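Local coordinates for SIR4-interacting protein SIF2 (Saccharomyces cerevisiae, PDB 1R5M) that antagonizes telomeric silencing, is a WD-repeat member of the Set3C corepressor complex and interacts with the N-terminal domain of SIR4, at residues N146-P151 against I164-V169; I152-W157 against G209-W214; D268-I273 against C284-S289; S291-S296 against I304-D309. One frame throughout, in Å; residues are numbered along the deposited sequence.

Contact 1 of 4, residues N146-P151 against I164-V169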
loop_
_atom_site.group_PDB
_atom_site.type_symbol
_atom_site.label_atom_id
_atom_site.label_comp_id
_atom_site.label_asym_id
_atom_site.label_seq_id
_atom_site.Cartn_x
_atom_site.Cartn_y
_atom_site.Cartn_z
ATOM N N ASN A 146 -13.635 -2.165 17.194
ATOM C CA ASN A 146 -12.795 -3.178 17.817
ATOM C C ASN A 146 -13.337 -4.600 17.729
ATOM O O ASN A 146 -14.364 -4.925 18.324
ATOM C CB ASN A 146 -12.561 -2.792 19.280
ATOM C CG ASN A 146 -11.423 -3.560 19.905
ATOM O OD1 ASN A 146 -10.361 -3.708 19.303
ATOM N ND2 ASN A 146 -11.633 -4.046 21.125
ATOM N N PHE A 147 -12.639 -5.443 16.975
ATOM C CA PHE A 147 -13.028 -6.839 16.819
ATOM C C PHE A 147 -11.786 -7.700 16.588
ATOM O O PHE A 147 -11.679 -8.806 17.119
ATOM C CB PHE A 147 -14.005 -7.005 15.652
ATOM C CG PHE A 147 -14.724 -8.322 15.656
ATOM C CD1 PHE A 147 -15.676 -8.604 16.634
ATOM C CD2 PHE A 147 -14.437 -9.290 14.703
ATOM C CE1 PHE A 147 -16.330 -9.833 16.660
ATOM C CE2 PHE A 147 -15.087 -10.525 14.720
ATOM C CZ PHE A 147 -16.035 -10.795 15.701
ATOM N N HIS A 148 -10.846 -7.192 15.794
ATOM C CA HIS A 148 -9.605 -7.918 15.528
ATOM C C HIS A 148 -8.814 -8.055 16.823
ATOM O O HIS A 148 -8.894 -7.194 17.696
ATOM C CB HIS A 148 -8.732 -7.154 14.530
ATOM C CG HIS A 148 -9.269 -7.126 13.135
ATOM N ND1 HIS A 148 -9.120 -8.181 12.258
ATOM C CD2 HIS A 148 -9.927 -6.158 12.454
ATOM C CE1 HIS A 148 -9.660 -7.859 11.094
ATOM N NE2 HIS A 148 -10.155 -6.637 11.188
ATOM N N ARG A 149 -8.036 -9.128 16.932
ATOM C CA ARG A 149 -7.207 -9.355 18.109
ATOM C C ARG A 149 -5.762 -9.635 17.705
ATOM O O ARG A 149 -4.999 -10.243 18.455
ATOM C CB ARG A 149 -7.761 -10.514 18.944
ATOM C CG ARG A 149 -9.094 -10.198 19.611
ATOM C CD ARG A 149 -9.287 -11.037 20.863
ATOM N NE ARG A 149 -9.427 -12.462 20.571
ATOM C CZ ARG A 149 -10.552 -13.034 20.156
ATOM N NH1 ARG A 149 -11.645 -12.304 19.982
ATOM N NH2 ARG A 149 -10.587 -14.342 19.926
ATOM N N ALA A 150 -5.398 -9.181 16.510
ATOM C CA ALA A 150 -4.048 -9.349 15.982
ATOM C C ALA A 150 -3.702 -8.086 15.187
ATOM O O ALA A 150 -4.594 -7.325 14.807
ATOM C CB ALA A 150 -3.981 -10.585 15.084
ATOM N N PRO A 151 -2.408 -7.839 14.931
ATOM C CA PRO A 151 -1.993 -6.648 14.181
ATOM C C PRO A 151 -2.714 -6.459 12.848
ATOM O O PRO A 151 -2.849 -7.396 12.065
ATOM C CB PRO A 151 -0.494 -6.860 13.996
ATOM C CG PRO A 151 -0.118 -7.607 15.236
ATOM C CD PRO A 151 -1.233 -8.616 15.371
ATOM N N ILE A 164 -15.711 -0.587 4.930
ATOM C CA ILE A 164 -14.287 -0.870 4.848
ATOM C C ILE A 164 -14.105 -2.357 5.081
ATOM O O ILE A 164 -14.968 -3.022 5.664
ATOM C CB ILE A 164 -13.425 -0.132 5.917
ATOM C CG1 ILE A 164 -13.856 -0.536 7.327
ATOM C CG2 ILE A 164 -13.506 1.369 5.716
ATOM C CD1 ILE A 164 -12.844 -0.139 8.402
ATOM N N ILE A 165 -12.991 -2.877 4.582
ATOM C CA ILE A 165 -12.625 -4.270 4.792
ATOM C C ILE A 165 -11.312 -4.155 5.541
ATOM O O ILE A 165 -10.442 -3.376 5.148
ATOM C CB ILE A 165 -12.333 -5.017 3.486
ATOM C CG1 ILE A 165 -13.573 -5.046 2.602
ATOM C CG2 ILE A 165 -11.866 -6.436 3.798
ATOM C CD1 ILE A 165 -13.250 -5.368 1.172
ATOM N N SER A 166 -11.170 -4.900 6.627
ATOM C CA SER A 166 -9.926 -4.871 7.386
ATOM C C SER A 166 -9.456 -6.302 7.575
ATOM O O SER A 166 -10.265 -7.217 7.719
ATOM C CB SER A 166 -10.126 -4.196 8.750
ATOM O OG SER A 166 -11.139 -4.838 9.505
ATOM N N MET A 167 -8.145 -6.499 7.545
ATOM C CA MET A 167 -7.592 -7.832 7.730
ATOM C C MET A 167 -6.377 -7.745 8.632
ATOM O O MET A 167 -5.601 -6.793 8.545
ATOM C CB MET A 167 -7.194 -8.450 6.385
ATOM C CG MET A 167 -6.745 -9.907 6.501
ATOM S SD MET A 167 -6.528 -10.709 4.903
ATOM C CE MET A 167 -5.083 -9.856 4.360
ATOM N N ASP A 168 -6.230 -8.727 9.517
ATOM C CA ASP A 168 -5.084 -8.750 10.415
ATOM C C ASP A 168 -4.093 -9.840 10.009
ATOM O O ASP A 168 -4.327 -10.577 9.047
ATOM C CB ASP A 168 -5.521 -8.921 11.886
ATOM C CG ASP A 168 -6.285 -10.212 12.149
ATOM O OD1 ASP A 168 -5.907 -11.273 11.605
ATOM O OD2 ASP A 168 -7.260 -10.165 12.933
ATOM N N VAL A 169 -2.985 -9.927 10.739
ATOM C CA VAL A 169 -1.941 -10.902 10.443
ATOM C C VAL A 169 -2.388 -12.357 10.503
ATOM O O VAL A 169 -1.789 -13.216 9.853
ATOM C CB VAL A 169 -0.724 -10.729 11.381
ATOM C CG1 VAL A 169 -0.081 -9.378 11.155
ATOM C CG2 VAL A 169 -1.149 -10.879 12.821
HETATM O O HOH W 1 -8.137 -11.434 15.196
#
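In the third WD repeat a tetrad-like hydrogen-bond network joins H148, in the loop that leads into strand 152-157, to S166 and D168 on strand 163-168. The buried imidazole uses both nitrogens, and both partners lie at the ring edge, near its plane. NE2 is 2.7 Å from S166 OG, a bond in which either could be the donor, and ND1 gives its hydrogen to D168 OD2 at 2.8 Å. The carboxylate is turned 77° from the ring, and ND1 meets OD2 from above the carboxylate plane. Chi1 of 60° brings D168 CG within 3.5 Å of H148 ND1. Water 1 bridges R149 N to D168 OD2, while D168 OD1 accepts from V172 N. An alanine at H148 would probably leave D168 OD2 without its ring donor and S166 OG without its imidazole mate, opening a gap where the ring had been. Farther along, V169 N bonds P151 O at 2.9 Å, and V169 CG2 presses on P151 CD at a tight 3.4 Å and on the small A150 methyl, CB, at 3.6 Å. S166 OG also bonds W176 NE1, completing a variant of the structural tetrad of WD40 blades, its aspartate two residues after the serine.

Contact 2 of 4, residues I152-W157 against G209-W214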
loop_
_atom_site.group_PDB
_atom_site.type_symbol
_atom_site.label_atom_id
_atom_site.label_comp_id
_atom_site.label_asym_id
_atom_site.label_seq_id
_atom_site.Cartn_x
_atom_site.Cartn_y
_atom_site.Cartn_z
ATOM N N ILE A 152 -3.163 -5.234 12.602
ATOM C CA ILE A 152 -3.871 -4.907 11.369
ATOM C C ILE A 152 -2.865 -4.767 10.234
ATOM O O ILE A 152 -1.875 -4.044 10.363
ATOM C CB ILE A 152 -4.647 -3.587 11.526
ATOM C CG1 ILE A 152 -5.610 -3.693 12.711
ATOM C CG2 ILE A 152 -5.391 -3.262 10.239
ATOM C CD1 ILE A 152 -6.625 -4.815 12.584
ATOM N N VAL A 153 -3.115 -5.458 9.124
ATOM C CA VAL A 153 -2.206 -5.400 7.981
ATOM C C VAL A 153 -2.775 -4.656 6.781
ATOM O O VAL A 153 -2.026 -4.053 6.011
ATOM C CB VAL A 153 -1.783 -6.816 7.506
ATOM C CG1 VAL A 153 -1.113 -7.569 8.638
ATOM C CG2 VAL A 153 -2.982 -7.591 6.998
ATOM N N SER A 154 -4.093 -4.691 6.615
ATOM C CA SER A 154 -4.709 -4.023 5.479
ATOM C C SER A 154 -6.095 -3.483 5.805
ATOM O O SER A 154 -6.858 -4.102 6.547
ATOM C CB SER A 154 -4.799 -4.996 4.295
ATOM O OG SER A 154 -5.308 -4.357 3.133
ATOM N N VAL A 155 -6.398 -2.310 5.255
ATOM C CA VAL A 155 -7.699 -1.665 5.420
ATOM C C VAL A 155 -8.012 -0.991 4.092
ATOM O O VAL A 155 -7.230 -0.169 3.610
ATOM C CB VAL A 155 -7.689 -0.584 6.521
ATOM C CG1 VAL A 155 -9.031 0.150 6.540
ATOM C CG2 VAL A 155 -7.427 -1.222 7.873
ATOM N N LYS A 156 -9.145 -1.350 3.494
ATOM C CA LYS A 156 -9.545 -0.775 2.212
ATOM C C LYS A 156 -10.960 -0.203 2.295
ATOM O O LYS A 156 -11.876 -0.857 2.795
ATOM C CB LYS A 156 -9.490 -1.837 1.103
ATOM C CG LYS A 156 -8.098 -2.411 0.810
ATOM C CD LYS A 156 -7.183 -1.370 0.185
ATOM C CE LYS A 156 -5.819 -1.955 -0.208
ATOM N NZ LYS A 156 -5.869 -2.923 -1.346
ATOM N N TRP A 157 -11.118 1.022 1.801
ATOM C CA TRP A 157 -12.409 1.707 1.782
ATOM C C TRP A 157 -13.125 1.442 0.468
ATOM O O TRP A 157 -12.485 1.342 -0.580
ATOM C CB TRP A 157 -12.227 3.220 1.868
ATOM C CG TRP A 157 -11.807 3.766 3.179
ATOM C CD1 TRP A 157 -10.545 3.794 3.698
ATOM C CD2 TRP A 157 -12.642 4.454 4.109
ATOM N NE1 TRP A 157 -10.543 4.471 4.896
ATOM C CE2 TRP A 157 -11.819 4.886 5.172
ATOM C CE3 TRP A 157 -14.012 4.752 4.146
ATOM C CZ2 TRP A 157 -12.319 5.605 6.262
ATOM C CZ3 TRP A 157 -14.510 5.467 5.230
ATOM C CH2 TRP A 157 -13.664 5.885 6.273
ATOM N N GLY A 209 -1.944 -14.333 3.050
ATOM C CA GLY A 209 -1.653 -13.131 2.294
ATOM C C GLY A 209 -1.782 -11.903 3.174
ATOM O O GLY A 209 -2.178 -12.008 4.338
ATOM N N VAL A 210 -1.479 -10.735 2.617
ATOM C CA VAL A 210 -1.518 -9.500 3.387
ATOM C C VAL A 210 -2.246 -8.336 2.720
ATOM O O VAL A 210 -1.969 -7.175 3.020
ATOM C CB VAL A 210 -0.086 -9.043 3.727
ATOM C CG1 VAL A 210 0.587 -10.067 4.636
ATOM C CG2 VAL A 210 0.725 -8.875 2.445
ATOM N N ASP A 211 -3.166 -8.635 1.812
ATOM C CA ASP A 211 -3.909 -7.569 1.143
ATOM C C ASP A 211 -5.337 -8.024 0.858
ATOM O O ASP A 211 -5.624 -9.220 0.828
ATOM C CB ASP A 211 -3.213 -7.189 -0.174
ATOM C CG ASP A 211 -3.433 -5.732 -0.567
ATOM O OD1 ASP A 211 -4.135 -5.007 0.172
ATOM O OD2 ASP A 211 -2.891 -5.311 -1.615
ATOM N N VAL A 212 -6.227 -7.048 0.683
ATOM C CA VAL A 212 -7.632 -7.278 0.346
ATOM C C VAL A 212 -7.973 -6.154 -0.633
ATOM O O VAL A 212 -7.201 -5.208 -0.774
ATOM C CB VAL A 212 -8.562 -7.183 1.580
ATOM C CG1 VAL A 212 -8.207 -8.269 2.592
ATOM C CG2 VAL A 212 -8.458 -5.805 2.208
ATOM N N GLU A 213 -9.117 -6.231 -1.305
ATOM C CA GLU A 213 -9.444 -5.189 -2.273
ATOM C C GLU A 213 -10.910 -5.176 -2.684
ATOM O O GLU A 213 -11.547 -6.223 -2.767
ATOM C CB GLU A 213 -8.565 -5.370 -3.527
ATOM C CG GLU A 213 -8.836 -4.386 -4.662
ATOM C CD GLU A 213 -8.334 -2.982 -4.365
ATOM O OE1 GLU A 213 -8.345 -2.585 -3.180
ATOM O OE2 GLU A 213 -7.942 -2.268 -5.313
ATOM N N TRP A 214 -11.443 -3.983 -2.932
ATOM C CA TRP A 214 -12.825 -3.847 -3.384
ATOM C C TRP A 214 -12.800 -3.943 -4.905
ATOM O O TRP A 214 -11.922 -3.365 -5.547
ATOM C CB TRP A 214 -13.411 -2.486 -2.987
ATOM C CG TRP A 214 -13.729 -2.358 -1.536
ATOM C CD1 TRP A 214 -12.898 -1.917 -0.548
ATOM C CD2 TRP A 214 -14.963 -2.707 -0.899
ATOM N NE1 TRP A 214 -13.538 -1.973 0.669
ATOM C CE2 TRP A 214 -14.808 -2.454 0.480
ATOM C CE3 TRP A 214 -16.188 -3.210 -1.363
ATOM C CZ2 TRP A 214 -15.834 -2.689 1.407
ATOM C CZ3 TRP A 214 -17.210 -3.443 -0.441
ATOM C CH2 TRP A 214 -17.023 -3.183 0.929
HETATM O O HOH W 2 -3.061 -3.143 1.921
HETATM O O HOH W 3 -2.860 -2.714 -2.031
#
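In the K156 side chain chi2 (-68°) turns CD and chi4 (69°) turns NZ, so that NZ comes among the oxygens of D211, V212 and E213. NZ is held there by three protein oxygens. V212 O takes it at 2.7 Å, almost in line with its carbonyl bond. D211 OD1 forms a salt bridge at 3.1 Å, met on the syn side but tilted out of the carboxylate plane, and E213 OE1 forms another at 3.1 Å from above its plane. Water 3 also accepts from NZ and donates to D211 OD2. A lysine suits the place because its long chain can cover V212 before its charge reaches the acids: CG lies 3.7 Å from V212 CG2. D211 OD1 is gripped on one face of its plane by both K156 NZ and V212 N, and water 2 links it to S154 OG.

In the beta-propeller, 152-157 is the innermost strand of one blade and 213-216 that of the next, and the touching parts, 153-157 and 210-214, run 8° from parallel. The acids continue the chain of bonds to the following blade, E213 OE2 accepting from F255 N and D211 OD2 from L253 N.

At the other end W214 brings its indole edge up to the K156 backbone. NE1 donates to K156 O at 2.9 Å, with the oxygen in the ring plane but the donor well above the carbonyl plane. Tryptophan supplies both this N-H and a flat apolar body, whose CD1 touches K156 CB at 3.8 Å and W157 O at 3.3 Å. W214 also meets F220 edge-to-face.

Contact 3 of 4, residues D268-I273 against C284-S289. Unlike the reference sequence in segment 284-289: C284 (reference Ser).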
loop_
_atom_site.group_PDB
_atom_site.type_symbol
_atom_site.label_atom_id
_atom_site.label_comp_id
_atom_site.label_asym_id
_atom_site.label_seq_id
_atom_site.Cartn_x
_atom_site.Cartn_y
_atom_site.Cartn_z
ATOM N N ASP A 268 4.579 -16.506 -4.761
ATOM C CA ASP A 268 5.000 -17.452 -5.790
ATOM C C ASP A 268 5.799 -16.799 -6.911
ATOM O O ASP A 268 6.187 -17.463 -7.873
ATOM C CB ASP A 268 3.805 -18.254 -6.359
ATOM C CG ASP A 268 2.857 -17.424 -7.230
ATOM O OD1 ASP A 268 3.192 -16.288 -7.621
ATOM O OD2 ASP A 268 1.761 -17.945 -7.540
ATOM N N GLY A 269 6.054 -15.501 -6.770
ATOM C CA GLY A 269 6.842 -14.777 -7.752
ATOM C C GLY A 269 6.148 -14.363 -9.034
ATOM O O GLY A 269 6.810 -13.954 -9.989
ATOM N N THR A 270 4.824 -14.449 -9.065
ATOM C CA THR A 270 4.097 -14.072 -10.269
ATOM C C THR A 270 3.021 -13.032 -10.025
ATOM O O THR A 270 2.586 -12.809 -8.894
ATOM C CB THR A 270 3.374 -15.272 -10.914
ATOM O OG1 THR A 270 2.285 -15.683 -10.074
ATOM C CG2 THR A 270 4.330 -16.439 -11.113
ATOM N N LEU A 271 2.619 -12.395 -11.117
ATOM C CA LEU A 271 1.530 -11.434 -11.104
ATOM C C LEU A 271 0.453 -12.075 -11.954
ATOM O O LEU A 271 0.755 -12.755 -12.936
ATOM C CB LEU A 271 1.913 -10.124 -11.787
ATOM C CG LEU A 271 2.988 -9.233 -11.189
ATOM C CD1 LEU A 271 3.069 -7.961 -12.021
ATOM C CD2 LEU A 271 2.658 -8.911 -9.740
ATOM N N ARG A 272 -0.798 -11.879 -11.575
ATOM C CA ARG A 272 -1.898 -12.383 -12.378
ATOM C C ARG A 272 -2.888 -11.241 -12.574
ATOM O O ARG A 272 -3.004 -10.349 -11.727
ATOM C CB ARG A 272 -2.563 -13.597 -11.715
ATOM C CG ARG A 272 -1.802 -14.907 -11.967
ATOM C CD ARG A 272 -2.465 -16.100 -11.283
ATOM N NE ARG A 272 -1.691 -17.335 -11.433
ATOM C CZ ARG A 272 -1.804 -18.187 -12.449
ATOM N NH1 ARG A 272 -2.666 -17.955 -13.430
ATOM N NH2 ARG A 272 -1.054 -19.283 -12.481
ATOM N N ILE A 273 -3.563 -11.255 -13.718
ATOM C CA ILE A 273 -4.561 -10.244 -14.059
ATOM C C ILE A 273 -5.864 -11.019 -14.197
ATOM O O ILE A 273 -5.920 -12.012 -14.927
ATOM C CB ILE A 273 -4.237 -9.552 -15.407
ATOM C CG1 ILE A 273 -2.843 -8.910 -15.358
ATOM C CG2 ILE A 273 -5.295 -8.503 -15.717
ATOM C CD1 ILE A 273 -2.686 -7.808 -14.326
ATOM N N CYS A 284 -0.734 -14.005 -16.712
ATOM C CA CYS A 284 0.105 -14.520 -15.637
ATOM C C CYS A 284 1.523 -14.180 -16.063
ATOM O O CYS A 284 2.010 -14.683 -17.079
ATOM C CB CYS A 284 -0.038 -16.030 -15.470
ATOM S SG CYS A 284 0.925 -16.656 -14.060
ATOM N N PHE A 285 2.175 -13.312 -15.297
ATOM C CA PHE A 285 3.529 -12.877 -15.612
ATOM C C PHE A 285 4.622 -13.502 -14.747
ATOM O O PHE A 285 4.680 -13.275 -13.530
ATOM C CB PHE A 285 3.625 -11.345 -15.513
ATOM C CG PHE A 285 2.747 -10.615 -16.491
ATOM C CD1 PHE A 285 1.732 -9.772 -16.044
ATOM C CD2 PHE A 285 2.934 -10.769 -17.861
ATOM C CE1 PHE A 285 0.915 -9.093 -16.948
ATOM C CE2 PHE A 285 2.123 -10.095 -18.772
ATOM C CZ PHE A 285 1.112 -9.256 -18.316
ATOM N N TYR A 286 5.483 -14.284 -15.396
ATOM C CA TYR A 286 6.617 -14.940 -14.750
ATOM C C TYR A 286 7.867 -14.109 -15.012
ATOM O O TYR A 286 7.981 -13.456 -16.048
ATOM C CB TYR A 286 6.864 -16.340 -15.328
ATOM C CG TYR A 286 5.785 -17.358 -15.050
ATOM C CD1 TYR A 286 4.725 -17.539 -15.937
ATOM C CD2 TYR A 286 5.826 -18.141 -13.898
ATOM C CE1 TYR A 286 3.727 -18.479 -15.686
ATOM C CE2 TYR A 286 4.838 -19.082 -13.635
ATOM C CZ TYR A 286 3.791 -19.245 -14.531
ATOM O OH TYR A 286 2.809 -20.170 -14.266
ATOM N N GLY A 287 8.808 -14.151 -14.080
ATOM C CA GLY A 287 10.038 -13.402 -14.256
ATOM C C GLY A 287 10.757 -13.166 -12.947
ATOM O O GLY A 287 11.966 -13.394 -12.839
ATOM N N HIS A 288 10.022 -12.692 -11.948
ATOM C CA HIS A 288 10.615 -12.444 -10.644
ATOM C C HIS A 288 11.114 -13.763 -10.066
ATOM O O HIS A 288 10.444 -14.790 -10.177
ATOM C CB HIS A 288 9.591 -11.799 -9.710
ATOM C CG HIS A 288 9.414 -10.329 -9.937
ATOM N ND1 HIS A 288 10.443 -9.424 -9.774
ATOM C CD2 HIS A 288 8.330 -9.604 -10.302
ATOM C CE1 HIS A 288 9.998 -8.206 -10.026
ATOM N NE2 HIS A 288 8.719 -8.286 -10.349
ATOM N N SER A 289 12.296 -13.732 -9.459
ATOM C CA SER A 289 12.890 -14.934 -8.887
ATOM C C SER A 289 12.625 -15.079 -7.395
ATOM O O SER A 289 12.997 -16.082 -6.784
ATOM C CB SER A 289 14.397 -14.949 -9.151
ATOM O OG SER A 289 15.026 -13.812 -8.588
HETATM O O HOH W 4 7.036 -12.217 -12.051
HETATM O O HOH W 5 8.486 -15.885 -11.754
#
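L271 and F285 form the tight part of this contact, an antiparallel hydrogen-bonded pair in which F285 N reaches L271 O at 2.8 Å and L271 N reaches F285 O at a longer 3.3 Å. Their side chains share one face of the sheet, where L271 CB lies at the edge of the F285 ring; large apolar groups suit this buried side, with W315 against both. On the opposite face R272 lays its guanidinium flat against C284, a serine in the reference sequence, SG standing 3.5 Å above the centre of the group. R272 NH1 is held by S281. Strands 271-274 and 283-285 are the third and fourth of their propeller blade, counted outward from the axis.

Where G269 precedes one strand and H288 follows the other, the backbones part and water takes over. Water 4 donates to G269 O and F285 O and accepts from H288 N; water 5 ties G269 O to G287 N and H288 O. G269 has positive phi, and a CB would crowd H288 O, so glycine fits. Exposed Y286 packs its ring beside T270, CD2 to CG2 being 3.6 Å. T270 N bonds D268 OD1 in an Asx turn, and OG1 bonds the same oxygen.

Contact 4 of 4, residues S291-S296 against I304-D309; sequences SIVSAS and ISCSMD
S291 O is gripped twice from the facing strand end: M308 N donates at 3.0 Å, nearly in line with the carbonyl, and S307 OG at 2.8 Å from above the carbonyl plane. S307 can do this because OG stands anti to its own backbone N (chi1 161°). An alanine at S307 would remove the hydroxyl and is likely to leave S291 O with one fewer donor and the strand end less firmly held.

From here strands 292-298 and 302-307 run antiparallel as a hairpin of the sixth WD repeat, the two inner strands of its blade. A classic beta bulge interrupts the pairing, V293 and S294 both facing C306: V293 N donates to C306 O, and C306 N to S294 O, each at 3.0 Å. The cysteine fits the bulge, its SG lying 3.7 Å from both V293 CG2 and S294 CB. V293 CG1 also meets M308 CG, the side chains crossing at about a right angle. Beyond the bulge S296 and I304 pair through both backbone bonds. On the other face, A295 CB is small enough for S305 CB to approach within 4.1 Å and for L271 to pack against it. S305 OG bonds H288 and W315, while S294 OG accepts from G336 N.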
loop_
_atom_site.group_PDB
_atom_site.type_symbol
_atom_site.label_atom_id
_atom_site.label_comp_id
_atom_site.label_asym_id
_atom_site.label_seq_id
_atom_site.Cartn_x
_atom_site.Cartn_y
_atom_site.Cartn_z
ATOM N N SER A 291 9.805 -13.472 -3.962
ATOM C CA SER A 291 8.510 -12.893 -3.632
ATOM C C SER A 291 8.340 -11.459 -4.111
ATOM O O SER A 291 9.269 -10.651 -4.045
ATOM C CB SER A 291 8.288 -12.942 -2.119
ATOM O OG SER A 291 8.321 -14.276 -1.647
ATOM N N ILE A 292 7.143 -11.153 -4.596
ATOM C CA ILE A 292 6.826 -9.810 -5.057
ATOM C C ILE A 292 6.296 -9.042 -3.851
ATOM O O ILE A 292 5.321 -9.455 -3.220
ATOM C CB ILE A 292 5.770 -9.854 -6.180
ATOM C CG1 ILE A 292 6.388 -10.499 -7.426
ATOM C CG2 ILE A 292 5.270 -8.449 -6.488
ATOM C CD1 ILE A 292 5.427 -10.701 -8.575
ATOM N N VAL A 293 6.936 -7.923 -3.530
ATOM C CA VAL A 293 6.538 -7.135 -2.370
ATOM C C VAL A 293 5.492 -6.064 -2.649
ATOM O O VAL A 293 4.694 -5.735 -1.772
ATOM C CB VAL A 293 7.771 -6.483 -1.700
ATOM C CG1 VAL A 293 8.745 -7.568 -1.258
ATOM C CG2 VAL A 293 8.450 -5.522 -2.659
ATOM N N SER A 294 5.487 -5.526 -3.866
ATOM C CA SER A 294 4.522 -4.494 -4.233
ATOM C C SER A 294 4.245 -4.550 -5.728
ATOM O O SER A 294 5.093 -4.983 -6.505
ATOM C CB SER A 294 5.058 -3.094 -3.899
ATOM O OG SER A 294 5.502 -2.994 -2.556
ATOM N N ALA A 295 3.054 -4.111 -6.124
ATOM C CA ALA A 295 2.669 -4.065 -7.531
ATOM C C ALA A 295 1.560 -3.038 -7.699
ATOM O O ALA A 295 0.719 -2.868 -6.814
ATOM C CB ALA A 295 2.197 -5.436 -8.008
ATOM N N SER A 296 1.564 -2.356 -8.838
ATOM C CA SER A 296 0.575 -1.325 -9.123
ATOM C C SER A 296 0.208 -1.276 -10.591
ATOM O O SER A 296 0.957 -1.731 -11.458
ATOM C CB SER A 296 1.119 0.067 -8.764
ATOM O OG SER A 296 1.420 0.202 -7.391
ATOM N N ILE A 304 3.209 -2.720 -12.881
ATOM C CA ILE A 304 4.605 -2.680 -12.479
ATOM C C ILE A 304 4.734 -3.379 -11.137
ATOM O O ILE A 304 3.835 -3.309 -10.296
ATOM C CB ILE A 304 5.109 -1.211 -12.408
ATOM C CG1 ILE A 304 6.622 -1.180 -12.183
ATOM C CG2 ILE A 304 4.376 -0.446 -11.312
ATOM C CD1 ILE A 304 7.235 0.194 -12.420
ATOM N N SER A 305 5.847 -4.076 -10.949
ATOM C CA SER A 305 6.075 -4.805 -9.714
ATOM C C SER A 305 7.523 -4.711 -9.265
ATOM O O SER A 305 8.411 -4.415 -10.061
ATOM C CB SER A 305 5.715 -6.281 -9.914
ATOM O OG SER A 305 6.446 -6.840 -10.999
ATOM N N CYS A 306 7.750 -4.932 -7.976
ATOM C CA CYS A 306 9.108 -4.952 -7.449
ATOM C C CYS A 306 9.187 -6.148 -6.514
ATOM O O CYS A 306 8.174 -6.602 -5.963
ATOM C CB CYS A 306 9.496 -3.633 -6.770
ATOM S SG CYS A 306 8.441 -3.057 -5.462
ATOM N N SER A 307 10.393 -6.662 -6.327
ATOM C CA SER A 307 10.554 -7.883 -5.565
ATOM C C SER A 307 11.781 -7.966 -4.679
ATOM O O SER A 307 12.672 -7.117 -4.729
ATOM C CB SER A 307 10.560 -9.041 -6.577
ATOM O OG SER A 307 11.120 -10.235 -6.069
ATOM N N MET A 308 11.806 -9.006 -3.855
ATOM C CA MET A 308 12.936 -9.240 -2.977
ATOM C C MET A 308 14.145 -9.606 -3.834
ATOM O O MET A 308 15.271 -9.645 -3.338
ATOM C CB MET A 308 12.619 -10.366 -1.991
ATOM C CG MET A 308 11.685 -9.956 -0.865
ATOM S SD MET A 308 12.432 -8.748 0.260
ATOM C CE MET A 308 13.424 -9.819 1.316
ATOM N N ASP A 309 13.916 -9.868 -5.122
ATOM C CA ASP A 309 15.018 -10.200 -6.019
ATOM C C ASP A 309 15.758 -8.945 -6.475
ATOM O O ASP A 309 16.686 -9.017 -7.284
ATOM C CB ASP A 309 14.538 -11.014 -7.241
ATOM C CG ASP A 309 13.592 -10.242 -8.156
ATOM O OD1 ASP A 309 13.511 -9.001 -8.068
ATOM O OD2 ASP A 309 12.933 -10.898 -8.993
#

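Contacts 1 and 2 meet on neighbouring strands of one blade, M167 pairing with V153 and S154. Contacts 3 and 4 meet across successive blades, 3 on the outer strands of one and 4 on the inner strands of the next, with S289 N reaching D309 OD2. The centres of contacts 2 and 4 are about 17 Å apart. Contact 2, only partly buried, joins two blades largely by charge, with an indole N-H bond; contact 3, its centre about 19 Å from the chain's centre, relies on backbone pairing, apolar contact and water. Contact 4 is a buried hairpin, contact 1 a buried histidine bonded to a serine and an aspartate. H288 of contact 3 bonds S305 as H148 bonds S166.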